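Local coordinates for chromosome partition protein Smc (Pyrococcus furiosus, PDB 3NWC) that dimerises and binds DNA through its hinge domain, and is probably required for chromosome condensation and partitioning, at residues G129-V134 with K146-T151. Sequence-based numbering, arbitrary orientation.
Sequences GDTVIV and KVRMVT
Val132 and Val134 zip onto the backbone of Arg148 and Val150 as neighbouring parallel strands: Val132 N donates to Arg148 O (2.8 Å), Val150 N to Val132 O (2.9 Å) and Val134 N to Val150 O (3.0 Å). A water also links the segments, donating to Asp130 O and accepting from Arg148 N. On the face carrying Thr131, Ile133 and Val150, the long arm of Arg148 runs extended from CG to NE past the threonine. Its NH1 meets Thr131 OG1 at 2.9 Å, and because the oxygen lies only 7° out of the guanidinium plane, the bond is edge-on. The same NH1 also donates to Ala58 O of helix 52-59, so one nitrogen ties strand 131-134 to that helix. Threonine suits this place doubly: its hydroxyl receives the arginine, while CG2, anti to the backbone N, packs on Val150 CG1 (3.8 Å). Ile133 lies alongside Val150, pointing the same way, with CG1 against CG1 at 3.9 Å; the compact valine fits against Ala54, Val57 and Ala58 of the helix. The opposite face, with Val132, Met149, Val134 and Thr151, is mostly apolar. Val134 CG1 touches CG of selenomethionine Met149 (4.0 Å). Thr151 adds its methyl to Val134 CG2, while its hydroxyl turns to Glu155. Beside this face, Val132 CG2 meets Val147 CG1. Beta-branched valine, isoleucine and threonine, prevalent here, suit the extended backbone. These are adjacent parallel strands inside a mixed sheet of the SMC hinge domain, flanked by antiparallel strands 108-109 and 156-157, with helix 52-59 packed on one face.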
ATOM      1  N   GLY A 129      -6.344  -6.892  12.303  1.00 17.32           N
ATOM      2  CA  GLY A 129      -7.156  -6.839  13.521  1.00 16.59           C
ATOM      3  C   GLY A 129      -8.540  -6.229  13.430  1.00 21.40           C
ATOM      4  O   GLY A 129      -9.406  -6.538  14.247  1.00 25.00           O
ATOM      5  N   ASP A 130      -8.769  -5.353  12.460  1.00 17.52           N
ATOM      6  CA  ASP A 130     -10.117  -4.843  12.279  1.00 19.87           C
ATOM      7  C   ASP A 130     -10.732  -5.266  10.956  1.00 20.63           C
ATOM      8  O   ASP A 130     -11.746  -4.722  10.544  1.00 18.73           O
ATOM      9  CB  ASP A 130     -10.188  -3.320  12.506  1.00 26.62           C
ATOM     10  CG  ASP A 130      -9.507  -2.509  11.406  0.58 23.72           C
ATOM     11  OD1 ASP A 130      -8.763  -3.067  10.573  0.83 22.95           O
ATOM     12  OD2 ASP A 130      -9.715  -1.279  11.385  0.58 23.12           O
ATOM     13  N   THR A 131     -10.134  -6.273  10.315  1.00 16.06           N
ATOM     14  CA  THR A 131     -10.707  -6.804   9.084  1.00 15.97           C
ATOM     15  C   THR A 131     -11.762  -7.874   9.342  1.00 14.86           C
ATOM     16  O   THR A 131     -11.538  -8.821  10.079  1.00 16.73           O
ATOM     17  CB  THR A 131      -9.628  -7.386   8.133  1.00 16.81           C
ATOM     18  OG1 THR A 131      -8.658  -6.377   7.868  1.00 17.32           O
ATOM     19  CG2 THR A 131     -10.252  -7.820   6.816  1.00 16.97           C
ATOM     20  N   VAL A 132     -12.896  -7.715   8.675  1.00 17.66           N
ATOM     21  CA  VAL A 132     -13.951  -8.699   8.694  1.00 16.18           C
ATOM     22  C   VAL A 132     -14.164  -9.294   7.317  1.00 20.19           C
ATOM     23  O   VAL A 132     -14.104  -8.596   6.297  1.00 17.79           O
ATOM     24  CB  VAL A 132     -15.261  -8.046   9.218  1.00 24.30           C
ATOM     25  CG1 VAL A 132     -16.394  -9.042   9.226  1.00 28.37           C
ATOM     26  CG2 VAL A 132     -15.026  -7.465  10.603  1.00 22.47           C
ATOM     27  N   ILE A 133     -14.390 -10.605   7.290  1.00 22.88           N
ATOM     28  CA  ILE A 133     -14.661 -11.316   6.052  1.00 19.59           C
ATOM     29  C   ILE A 133     -16.169 -11.419   5.880  1.00 26.00           C
ATOM     30  O   ILE A 133     -16.883 -11.856   6.793  1.00 24.03           O
ATOM     31  CB  ILE A 133     -14.050 -12.722   6.081  1.00 17.18           C
ATOM     32  CG1 ILE A 133     -12.550 -12.640   6.392  1.00 19.73           C
ATOM     33  CG2 ILE A 133     -14.306 -13.448   4.767  1.00 19.76           C
ATOM     34  CD1 ILE A 133     -11.890 -13.992   6.630  1.00 18.09           C
ATOM     35  N   VAL A 134     -16.642 -10.984   4.719  1.00 22.75           N
ATOM     36  CA  VAL A 134     -18.049 -11.050   4.360  1.00 33.14           C
ATOM     37  C   VAL A 134     -18.187 -11.815   3.041  1.00 32.95           C
ATOM     38  O   VAL A 134     -17.217 -11.961   2.291  1.00 28.09           O
ATOM     39  CB  VAL A 134     -18.659  -9.644   4.229  1.00 27.60           C
ATOM     40  CG1 VAL A 134     -18.356  -8.819   5.482  1.00 31.00           C
ATOM     41  CG2 VAL A 134     -18.115  -8.943   3.002  1.00 30.36           C
ATOM     42  N   LYS A 146     -17.136   2.338   7.676  1.00 32.60           N
ATOM     43  CA  LYS A 146     -17.250   2.092   9.108  1.00 34.06           C
ATOM     44  C   LYS A 146     -16.670   0.750   9.559  1.00 34.56           C
ATOM     45  O   LYS A 146     -16.394   0.560  10.738  1.00 33.04           O
ATOM     46  CB  LYS A 146     -18.707   2.211   9.563  1.00 43.42           C
ATOM     47  CG  LYS A 146     -19.561   1.011   9.223  1.00 43.57           C
ATOM     48  CD  LYS A 146     -20.852   1.026  10.031  1.00 50.24           C
ATOM     49  CE  LYS A 146     -21.507  -0.346  10.047  1.00 36.99           C
ATOM     50  NZ  LYS A 146     -22.704  -0.419  10.935  1.00 55.54           N
ATOM     51  N   VAL A 147     -16.484  -0.178   8.624  1.00 30.04           N
ATOM     52  CA  VAL A 147     -15.899  -1.477   8.942  1.00 26.00           C
ATOM     53  C   VAL A 147     -14.901  -1.856   7.842  1.00 21.16           C
ATOM     54  O   VAL A 147     -15.201  -1.682   6.663  1.00 26.73           O
ATOM     55  CB  VAL A 147     -16.981  -2.571   9.002  1.00 29.64           C
ATOM     56  CG1 VAL A 147     -16.375  -3.891   9.462  1.00 27.20           C
ATOM     57  CG2 VAL A 147     -18.134  -2.143   9.915  1.00 29.56           C
ATOM     58  N   ARG A 148     -13.720  -2.344   8.214  1.00 20.30           N
ATOM     59  CA  ARG A 148     -12.819  -2.898   7.182  1.00 18.06           C
ATOM     60  C   ARG A 148     -13.293  -4.292   6.795  1.00 19.51           C
ATOM     61  O   ARG A 148     -13.393  -5.176   7.642  1.00 19.25           O
ATOM     62  CB  ARG A 148     -11.360  -2.929   7.642  1.00 17.23           C
ATOM     63  CG  ARG A 148     -10.358  -3.295   6.521  1.00 21.03           C
ATOM     64  CD  ARG A 148      -8.912  -3.218   7.005  1.00 24.19           C
ATOM     65  NE  ARG A 148      -7.968  -2.943   5.912  1.00 21.32           N
ATOM     66  CZ  ARG A 148      -7.236  -3.869   5.296  1.00 29.44           C
ATOM     67  NH1 ARG A 148      -7.327  -5.142   5.654  1.00 19.55           N
ATOM     68  NH2 ARG A 148      -6.404  -3.514   4.321  1.00 25.03           N
HETATM   69  N   MSE A 149     -13.578  -4.492   5.509  1.00 17.76           N
HETATM   70  CA  MSE A 149     -14.115  -5.765   5.044  1.00 16.85           C
HETATM   71  C   MSE A 149     -13.358  -6.286   3.827  1.00 20.10           C
HETATM   72  O   MSE A 149     -12.852  -5.521   3.008  1.00 21.20           O
HETATM   73  CB  MSE A 149     -15.594  -5.628   4.687  1.00 19.09           C
HETATM   74  CG  MSE A 149     -16.483  -5.250   5.867  1.00 28.05           C
HETATM   75 SE   MSE A 149     -18.213  -4.640   5.218  0.86 30.21          SE
HETATM   76  CE  MSE A 149     -17.628  -3.009   4.322  0.84 27.95           C
ATOM     77  N   VAL A 150     -13.301  -7.601   3.711  1.00 16.96           N
ATOM     78  CA  VAL A 150     -12.793  -8.213   2.492  1.00 15.88           C
ATOM     79  C   VAL A 150     -13.842  -9.246   2.108  1.00 17.32           C
ATOM     80  O   VAL A 150     -14.374  -9.924   2.977  1.00 18.45           O
ATOM     81  CB  VAL A 150     -11.397  -8.841   2.706  1.00 17.55           C
ATOM     82  CG1 VAL A 150     -11.415  -9.890   3.850  1.00 18.58           C
ATOM     83  CG2 VAL A 150     -10.878  -9.438   1.420  1.00 17.46           C
ATOM     84  N   THR A 151     -14.187  -9.331   0.831  1.00 20.43           N
ATOM     85  CA  THR A 151     -15.146 -10.356   0.413  1.00 23.81           C
ATOM     86  C   THR A 151     -14.403 -11.643   0.138  1.00 21.43           C
ATOM     87  O   THR A 151     -13.200 -11.635  -0.079  1.00 22.54           O
ATOM     88  CB  THR A 151     -15.961  -9.960  -0.831  1.00 20.83           C
ATOM     89  OG1 THR A 151     -15.113  -9.939  -1.989  1.00 22.06           O
ATOM     90  CG2 THR A 151     -16.613  -8.603  -0.634  1.00 21.30           C
TER
HETATM   91  O   HOH W   1     -13.335  -2.660  11.089  1.00 26.66           O